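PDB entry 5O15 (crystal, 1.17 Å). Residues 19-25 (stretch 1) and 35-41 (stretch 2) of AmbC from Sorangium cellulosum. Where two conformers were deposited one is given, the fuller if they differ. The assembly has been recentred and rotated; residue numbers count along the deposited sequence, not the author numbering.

Stretch 1, residues 19-25: HPWLSAA
Stretch 2, residues 35-41: VLSGRLS

A β-strand can be contacted by a neighbouring segment while that segment is still loop along the chain, a few residues before its own strand starts, and residues 19-25 of AmbC illustrate how. Their partner, 35-41, is extended throughout; stretch 1 approaches it as loop and becomes antiparallel strand at Ala24 and Ala25, a strand that continues beyond the stretch. Together they bury 487 Å², counting both sides.

The approach begins with a local brace. His19 (phi/psi -150/146, chi1 t at -166°, chi2 -87°) does not touch stretch 2, but its ND1 accepts a hydrogen bond from Trp21 N at 3.0 Å. Pro20 turns the chain between them (-64/-24, C-gamma exo).

Trp21 (-119/-3; chi1 m at -65°, chi2 -19°) provides the broad apolar surface of the contact. Leu40 (-119/106), with both chi angles t, lies over one face of the indole: its CG is 3.6 Å from the centroid of the five-membered ring and 11° off the normal, a CH-pi contact between two buried residues. The Trp21 carbonyl meanwhile faces Gly38. Trp21 O lies 3.2 Å from Gly38 CA in a CA-H...O contact and accepts a weak hydrogen bond from Arg39 N, also at 3.2 Å with an angle of 121°. Arg39 (-146/137; chi1 to chi3 t) is exposed, its CB pointing away from stretch 1. Gly38 is nearly fully extended (-173/-163). Glycine suits this place because an ideal CB on Gly38 would sit 1.8 Å from Trp21 O and 2.6 Å from Leu22 CA.

With no CB on Gly38 in the way, Leu22 (-130/122; m, t) comes close, its CA 4.0 Å from Gly38 CA. Its CB points sideways, yet the end of the side chain comes nearer, bringing CD1 to 4.0 Å from CD2 of Leu36 (-104/133; m, p). Leu22 CA also lies 3.4 Å from Ser37 O.

At Ser23 (-113/-11; chi1 p) the backbone does the work: Ser23 N donates to Ser37 O at 2.8 Å. The next amide shares that acceptor, with Ala24 N to Ser37 O at 3.2 Å. Ser37 N returns a bond to Ala24 O at 3.0 Å, completing the antiparallel hydrogen-bonded pair, with CA atoms 5.2 Å apart. Ala24 (-141/139) and Ser37 (-127/151; chi1 m) direct their small side chains to the same face of the sheet. Ala24 O additionally meets Leu36 CA at 3.2 Å.

Ala25 (-132/101) forms the non-hydrogen-bonded pair with Leu36, CA to CA 4.4 Å. Both side chains occupy the opposite face from Ala24 and Ser37, where Ala25 CB reaches Leu36 CG at 4.3 Å. Leu36, itself buried, touches both Leu22 in the loop and Ala25 in the strand.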

# COMPACT_ATOMS: atom_id res chain seq x y z
N HIS A 19 -13.66 -4.20 10.27
CA HIS A 19 -12.36 -3.67 9.89
C HIS A 19 -11.79 -2.91 11.08
O HIS A 19 -12.55 -2.27 11.82
CB HIS A 19 -12.51 -2.69 8.72
CG HIS A 19 -11.21 -2.37 8.08
ND1 HIS A 19 -10.38 -1.36 8.53
CD2 HIS A 19 -10.55 -3.00 7.08
CE1 HIS A 19 -9.28 -1.36 7.80
NE2 HIS A 19 -9.36 -2.34 6.92
N PRO A 20 -10.47 -2.92 11.27
CA PRO A 20 -9.90 -2.22 12.43
C PRO A 20 -10.10 -0.73 12.41
O PRO A 20 -10.05 -0.12 13.48
CB PRO A 20 -8.41 -2.54 12.34
CG PRO A 20 -8.31 -3.76 11.55
CD PRO A 20 -9.47 -3.79 10.62
N TRP A 21 -10.28 -0.14 11.24
CA TRP A 21 -10.28 1.30 11.07
C TRP A 21 -11.59 1.87 10.54
O TRP A 21 -11.69 3.09 10.35
CB TRP A 21 -9.16 1.71 10.11
CG TRP A 21 -7.77 1.44 10.59
CD1 TRP A 21 -7.35 1.23 11.86
CD2 TRP A 21 -6.62 1.37 9.77
NE1 TRP A 21 -5.99 1.04 11.89
CE2 TRP A 21 -5.52 1.15 10.61
CE3 TRP A 21 -6.39 1.50 8.40
CZ2 TRP A 21 -4.25 1.04 10.14
CZ3 TRP A 21 -5.12 1.40 7.93
CH2 TRP A 21 -4.06 1.17 8.79
N LEU A 22 -12.55 1.02 10.23
CA LEU A 22 -13.85 1.47 9.73
C LEU A 22 -14.89 0.76 10.57
O LEU A 22 -14.89 -0.48 10.65
CB LEU A 22 -14.00 1.16 8.24
CG LEU A 22 -13.06 1.91 7.29
CD1 LEU A 22 -13.17 1.41 5.86
CD2 LEU A 22 -13.27 3.39 7.33
N SER A 23 -15.74 1.55 11.23
CA SER A 23 -16.71 1.04 12.18
C SER A 23 -18.14 1.21 11.72
O SER A 23 -19.06 0.65 12.35
CB SER A 23 -16.56 1.76 13.53
OG SER A 23 -16.85 3.13 13.39
N ALA A 24 -18.38 1.97 10.66
CA ALA A 24 -19.72 2.13 10.13
C ALA A 24 -19.62 2.14 8.62
O ALA A 24 -18.68 2.70 8.04
CB ALA A 24 -20.37 3.41 10.65
N ALA A 25 -20.58 1.47 7.98
CA ALA A 25 -20.71 1.48 6.52
C ALA A 25 -22.17 1.77 6.18
O ALA A 25 -22.99 0.86 6.26
CB ALA A 25 -20.26 0.14 5.97
N VAL A 35 -21.15 5.87 2.67
CA VAL A 35 -20.25 6.63 3.54
C VAL A 35 -19.73 5.69 4.62
O VAL A 35 -20.50 5.24 5.47
CB VAL A 35 -20.93 7.86 4.15
CG1 VAL A 35 -19.95 8.61 5.03
CG2 VAL A 35 -21.44 8.76 3.05
N LEU A 36 -18.43 5.43 4.60
CA LEU A 36 -17.78 4.59 5.58
C LEU A 36 -17.01 5.49 6.54
O LEU A 36 -16.29 6.38 6.10
CB LEU A 36 -16.80 3.60 4.93
CG LEU A 36 -17.42 2.60 3.98
CD1 LEU A 36 -17.61 3.14 2.59
CD2 LEU A 36 -16.63 1.33 3.89
N SER A 37 -17.16 5.24 7.83
CA SER A 37 -16.54 6.07 8.84
C SER A 37 -15.74 5.21 9.79
O SER A 37 -16.09 4.05 10.04
CB SER A 37 -17.61 6.82 9.65
OG SER A 37 -18.38 7.66 8.83
N GLY A 38 -14.69 5.79 10.35
CA GLY A 38 -13.96 5.07 11.37
C GLY A 38 -12.92 5.94 12.02
O GLY A 38 -12.96 7.17 11.95
N ARG A 39 -11.99 5.27 12.70
CA ARG A 39 -11.01 5.95 13.52
C ARG A 39 -9.71 5.16 13.45
O ARG A 39 -9.73 3.93 13.53
CB ARG A 39 -11.45 5.96 14.98
CG ARG A 39 -10.61 6.81 15.91
CD ARG A 39 -11.40 7.08 17.19
NE ARG A 39 -10.61 7.74 18.22
CZ ARG A 39 -9.81 7.11 19.08
NH1 ARG A 39 -9.67 5.79 19.03
NH2 ARG A 39 -9.13 7.80 19.99
N LEU A 40 -8.60 5.87 13.32
CA LEU A 40 -7.28 5.26 13.31
C LEU A 40 -6.51 5.83 14.49
O LEU A 40 -6.11 7.00 14.47
CB LEU A 40 -6.60 5.59 11.99
CG LEU A 40 -5.52 4.64 11.55
CD1 LEU A 40 -5.10 4.96 10.12
CD2 LEU A 40 -4.35 4.71 12.50
N SER A 41 -6.34 5.02 15.53
CA SER A 41 -5.58 5.41 16.71
C SER A 41 -4.13 4.94 16.61
O SER A 41 -3.89 3.76 16.34
CB SER A 41 -6.18 4.76 17.95
OG SER A 41 -5.29 4.86 19.05